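Local coordinates for Alpha/beta hydrolase (Xanthomonas campestris pv. campestris, PDB 2QJW), which is of unknown function but is probably a hydrolase of the alpha/beta-hydrolase superfamily, at residues V56-R68 with L83-P96. Residues are numbered along the deposited sequence; the frame is centred on the assembly and turned at random. Where two conformers were deposited one is given.
Sequences VRGRLQRLLEIAR and LGSYIAAQVSLQVP
Val91 sits as a knob among Leu60, Leu63, Leu64 and Ala67 of the neighbouring helix. Its CG2 lies 3.7 Å from Leu60 O, and its CG1 meets Ala67 CB. The two helix axes approach to 9.4 Å and cross at -56°. Next along the apolar seam is Ile87. Its CG1 takes the crowded position between backbone N and carbonyl carbon (chi1 62°), which leaves CG2 to meet Leu60 CD2 at 3.5 Å. CG1 and CD1 of Ile87 pack on Leu63 CD2. Gln94 crosses Leu64 at about a right angle, with Gln94 NE2 3.4 Å from Leu64 CD2. Beyond the helix, in the conformer modelled here, Val95 CG1 reaches Ala67 CB.

Two arginines lie against apolar side chains. Arg59 is extended from CG to NE, and Leu83 CD2 lies over one guanidinium face, offset toward the rim, 3.4 Å from Arg59 NE. Ile87 CD1 comes to the edge of the same group. Arg59 NE forms a salt bridge with Asp45, and Arg59 NH1 a hydrogen bond with His11 O. Arg68 folds back, and Val95 CG2, in the same conformer, covers the centre of one face of its guanidinium.

Polar links are few. One water donates to Gln94 OE1 (3.2 Å) and weakly to Leu60 O.

Helix 83-92 leaves strand 76-81 through a probable nucleophile elbow, and Gly84 in its first turn belongs to that pattern. Leu63 and Ala67 also touch Ile8 of strand 6-10. The helix pair is therefore joined mainly by apolar packing, and the buried Arg59 charge is probably balanced by Asp45, outside the pair.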
loop_
_atom_site.group_PDB
_atom_site.type_symbol
_atom_site.label_atom_id
_atom_site.label_comp_id
_atom_site.label_asym_id
_atom_site.label_seq_id
_atom_site.Cartn_x
_atom_site.Cartn_y
_atom_site.Cartn_z
ATOM N N VAL A 56 17.967 9.434 22.354
ATOM C CA VAL A 56 17.256 9.771 21.115
ATOM C C VAL A 56 17.736 11.080 20.544
ATOM O O VAL A 56 17.841 11.203 19.361
ATOM C CB VAL A 56 15.718 9.739 21.340
ATOM C CG1 VAL A 56 14.939 10.147 20.061
ATOM C CG2 VAL A 56 15.346 8.372 21.766
ATOM N N ARG A 57 17.997 12.077 21.392
ATOM C CA ARG A 57 18.579 13.314 20.907
ATOM C C ARG A 57 19.878 13.015 20.151
ATOM O O ARG A 57 20.118 13.583 19.093
ATOM C CB ARG A 57 18.867 14.264 22.056
ATOM C CG ARG A 57 19.508 15.555 21.601
ATOM N N GLY A 58 20.666 12.098 20.696
ATOM C CA GLY A 58 21.951 11.678 20.090
ATOM C C GLY A 58 21.731 11.012 18.746
ATOM O O GLY A 58 22.469 11.230 17.791
ATOM N N ARG A 59 20.672 10.214 18.674
ATOM C CA ARG A 59 20.286 9.573 17.421
ATOM C C ARG A 59 19.919 10.586 16.399
ATOM O O ARG A 59 20.360 10.535 15.259
ATOM C CB ARG A 59 19.089 8.647 17.613
ATOM C CG ARG A 59 19.384 7.228 17.578
ATOM C CD ARG A 59 18.068 6.433 17.700
ATOM N NE ARG A 59 18.193 5.024 17.574
ATOM C CZ ARG A 59 17.829 4.283 16.534
ATOM N NH1 ARG A 59 17.378 4.829 15.414
ATOM N NH2 ARG A 59 17.976 2.988 16.635
ATOM N N LEU A 60 19.106 11.564 16.795
ATOM C CA LEU A 60 18.719 12.626 15.912
ATOM C C LEU A 60 19.938 13.405 15.404
ATOM O O LEU A 60 20.024 13.738 14.218
ATOM C CB LEU A 60 17.756 13.641 16.593
ATOM C CG LEU A 60 16.382 13.062 16.921
ATOM C CD1 LEU A 60 15.662 13.840 18.090
ATOM C CD2 LEU A 60 15.526 13.029 15.714
ATOM N N GLN A 61 20.843 13.748 16.317
ATOM C CA GLN A 61 22.036 14.534 15.928
ATOM C C GLN A 61 22.939 13.734 15.018
ATOM O O GLN A 61 23.427 14.289 14.026
ATOM C CB GLN A 61 22.804 14.990 17.167
ATOM C CG GLN A 61 24.074 15.788 16.834
ATOM C CD GLN A 61 23.777 17.147 16.227
ATOM O OE1 GLN A 61 22.720 17.739 16.497
ATOM N NE2 GLN A 61 24.707 17.662 15.420
ATOM N N ARG A 62 23.113 12.450 15.289
ATOM C CA ARG A 62 24.000 11.649 14.457
ATOM C C ARG A 62 23.423 11.543 13.035
ATOM O O ARG A 62 24.154 11.699 12.033
ATOM C CB ARG A 62 24.210 10.304 15.057
ATOM C CG ARG A 62 25.095 9.380 14.248
ATOM C CD ARG A 62 25.442 8.122 14.930
ATOM N NE ARG A 62 26.224 8.383 16.140
ATOM C CZ ARG A 62 26.418 7.458 17.073
ATOM N NH1 ARG A 62 25.972 6.224 16.908
ATOM N NH2 ARG A 62 27.094 7.754 18.173
ATOM N N LEU A 63 22.139 11.204 12.920
ATOM C CA LEU A 63 21.519 11.140 11.602
ATOM C C LEU A 63 21.540 12.476 10.886
ATOM O O LEU A 63 21.766 12.505 9.695
ATOM C CB LEU A 63 20.095 10.599 11.697
ATOM C CG LEU A 63 19.385 10.413 10.379
ATOM C CD1 LEU A 63 20.192 9.564 9.369
ATOM C CD2 LEU A 63 18.010 9.785 10.593
ATOM N N LEU A 64 21.284 13.601 11.598
ATOM C CA LEU A 64 21.308 14.912 10.997
ATOM C C LEU A 64 22.683 15.167 10.337
ATOM O O LEU A 64 22.760 15.624 9.196
ATOM C CB LEU A 64 21.036 15.968 12.078
ATOM C CG LEU A 64 21.133 17.446 11.689
ATOM C CD1 LEU A 64 20.153 17.717 10.580
ATOM C CD2 LEU A 64 20.870 18.319 12.935
ATOM N N GLU A 65 23.737 14.811 11.053
ATOM C CA GLU A 65 25.086 15.060 10.557
ATOM C C GLU A 65 25.367 14.249 9.307
ATOM O O GLU A 65 25.934 14.753 8.325
ATOM C CB GLU A 65 26.088 14.758 11.670
ATOM C CG GLU A 65 26.070 15.894 12.718
ATOM C CD GLU A 65 27.034 15.692 13.900
ATOM O OE1 GLU A 65 27.832 14.736 13.897
ATOM O OE2 GLU A 65 26.985 16.527 14.822
ATOM N N ILE A 66 24.956 12.982 9.321
ATOM C CA ILE A 66 25.125 12.120 8.193
ATOM C C ILE A 66 24.305 12.561 6.971
ATOM O O ILE A 66 24.764 12.543 5.798
ATOM C CB ILE A 66 24.784 10.644 8.596
ATOM C CG1 ILE A 66 25.821 10.119 9.612
ATOM C CG2 ILE A 66 24.771 9.729 7.423
ATOM C CD1 ILE A 66 25.456 8.738 10.264
ATOM N N ALA A 67 23.062 12.981 7.219
ATOM C CA ALA A 67 22.234 13.444 6.103
ATOM C C ALA A 67 22.735 14.725 5.506
ATOM O O ALA A 67 22.746 14.873 4.275
ATOM C CB ALA A 67 20.788 13.606 6.627
ATOM N N ARG A 68 23.123 15.663 6.362
ATOM C CA ARG A 68 23.651 16.943 5.899
ATOM C C ARG A 68 24.837 16.702 4.991
ATOM O O ARG A 68 24.878 17.254 3.873
ATOM C CB ARG A 68 23.995 17.785 7.152
ATOM C CG ARG A 68 24.678 19.104 6.989
ATOM C CD ARG A 68 23.863 20.086 6.288
ATOM N NE ARG A 68 22.622 20.488 6.971
ATOM C CZ ARG A 68 21.736 21.309 6.411
ATOM N NH1 ARG A 68 21.948 21.793 5.176
ATOM N NH2 ARG A 68 20.626 21.622 7.062
ATOM N N LEU A 83 11.868 3.328 15.702
ATOM C CA LEU A 83 12.631 4.489 16.168
ATOM C C LEU A 83 13.417 5.132 15.023
ATOM O O LEU A 83 13.569 6.345 14.978
ATOM C CB LEU A 83 13.556 4.103 17.299
ATOM C CG LEU A 83 14.322 5.249 17.974
ATOM C CD1 LEU A 83 13.420 6.359 18.460
ATOM C CD2 LEU A 83 15.190 4.677 19.113
ATOM N N GLY A 84 13.899 4.277 14.112
ATOM C CA GLY A 84 14.615 4.762 12.921
ATOM C C GLY A 84 13.746 5.595 12.039
ATOM O O GLY A 84 14.215 6.567 11.431
ATOM N N SER A 85 12.452 5.237 11.937
ATOM C CA SER A 85 11.526 6.069 11.198
ATOM C C SER A 85 11.281 7.419 11.852
ATOM O O SER A 85 11.177 8.419 11.156
ATOM C CB SER A 85 10.180 5.361 10.996
ATOM O OG SER A 85 10.345 4.274 10.133
ATOM N N TYR A 86 11.151 7.387 13.174
ATOM C CA TYR A 86 10.933 8.601 13.923
ATOM C C TYR A 86 12.093 9.553 13.644
ATOM O O TYR A 86 11.861 10.697 13.302
ATOM C CB TYR A 86 10.871 8.296 15.390
ATOM C CG TYR A 86 10.781 9.537 16.213
ATOM C CD1 TYR A 86 9.589 10.232 16.356
ATOM C CD2 TYR A 86 11.904 10.038 16.834
ATOM C CE1 TYR A 86 9.479 11.412 17.134
ATOM C CE2 TYR A 86 11.840 11.232 17.614
ATOM C CZ TYR A 86 10.633 11.913 17.765
ATOM O OH TYR A 86 10.609 13.046 18.514
ATOM N N ILE A 87 13.326 9.089 13.732
ATOM C CA ILE A 87 14.411 10.078 13.542
ATOM C C ILE A 87 14.575 10.514 12.071
ATOM O O ILE A 87 14.936 11.651 11.786
ATOM C CB ILE A 87 15.754 9.615 14.148
ATOM C CG1 ILE A 87 16.287 8.337 13.515
ATOM C CG2 ILE A 87 15.600 9.482 15.672
ATOM C CD1 ILE A 87 17.744 8.047 13.887
ATOM N N ALA A 88 14.255 9.626 11.124
ATOM C CA ALA A 88 14.311 9.985 9.711
ATOM C C ALA A 88 13.338 11.096 9.454
ATOM O O ALA A 88 13.624 12.094 8.817
ATOM C CB ALA A 88 14.025 8.731 8.833
ATOM N N ALA A 89 12.119 10.950 9.968
ATOM C CA ALA A 89 11.122 11.972 9.801
ATOM C C ALA A 89 11.525 13.308 10.428
ATOM O O ALA A 89 11.450 14.321 9.780
ATOM C CB ALA A 89 9.758 11.457 10.347
ATOM N N GLN A 90 12.018 13.285 11.632
ATOM C CA GLN A 90 12.414 14.524 12.308
ATOM C C GLN A 90 13.583 15.204 11.547
ATOM O O GLN A 90 13.548 16.426 11.354
ATOM C CB GLN A 90 12.786 14.302 13.780
ATOM C CG GLN A 90 11.680 13.756 14.636
ATOM C CD GLN A 90 10.503 14.708 14.786
ATOM O OE1 GLN A 90 10.588 15.901 14.519
ATOM N NE2 GLN A 90 9.403 14.178 15.225
ATOM N N VAL A 91 14.527 14.391 11.067
ATOM C CA VAL A 91 15.681 14.929 10.354
ATOM C C VAL A 91 15.272 15.543 9.041
ATOM O O VAL A 91 15.883 16.523 8.614
ATOM C CB VAL A 91 16.814 13.866 10.219
ATOM C CG1 VAL A 91 17.910 14.293 9.184
ATOM C CG2 VAL A 91 17.386 13.611 11.618
ATOM N N SER A 92 14.203 15.050 8.379
ATOM C CA SER A 92 13.778 15.652 7.128
ATOM C C SER A 92 13.366 17.129 7.275
ATOM O O SER A 92 13.356 17.837 6.290
ATOM C CB SER A 92 12.608 14.893 6.486
ATOM O OG SER A 92 11.394 15.035 7.207
ATOM N N LEU A 93 13.006 17.515 8.497
ATOM C CA LEU A 93 12.614 18.864 8.903
ATOM C C LEU A 93 13.816 19.803 8.962
ATOM O O LEU A 93 13.611 21.029 8.936
ATOM C CB LEU A 93 11.957 18.858 10.278
ATOM C CG LEU A 93 10.715 17.976 10.637
ATOM C CD1 LEU A 93 10.478 17.886 12.159
ATOM C CD2 LEU A 93 9.539 18.514 9.961
ATOM N N GLN A 94 15.023 19.229 8.984
ATOM C CA GLN A 94 16.276 19.979 9.155
ATOM C C GLN A 94 17.266 19.969 8.011
ATOM O O GLN A 94 18.228 20.741 8.053
ATOM C CB GLN A 94 16.955 19.392 10.416
ATOM C CG GLN A 94 16.144 19.682 11.654
ATOM C CD GLN A 94 16.964 19.555 12.947
ATOM O OE1 GLN A 94 16.614 18.797 13.833
ATOM N NE2 GLN A 94 18.077 20.278 13.021
ATOM N N VAL A 95 17.066 19.091 7.028
ATOM C CA VAL A 95 17.908 18.957 5.875
ATOM C C VAL A 95 17.015 18.838 4.621
ATOM O O VAL A 95 15.890 18.373 4.718
ATOM C CB VAL A 95 18.879 17.716 6.011
ATOM C CG1 VAL A 95 18.202 16.394 5.619
ATOM C CG2 VAL A 95 20.126 17.916 5.194
ATOM N N PRO A 96 17.466 19.287 3.454
ATOM C CA PRO A 96 16.572 19.081 2.284
ATOM C C PRO A 96 16.572 17.590 1.941
ATOM O O PRO A 96 17.615 17.012 1.629
ATOM C CB PRO A 96 17.168 19.963 1.206
ATOM C CG PRO A 96 18.560 20.204 1.593
ATOM C CD PRO A 96 18.680 20.054 3.065
HETATM O O HOH W 1 18.436 16.316 14.587
#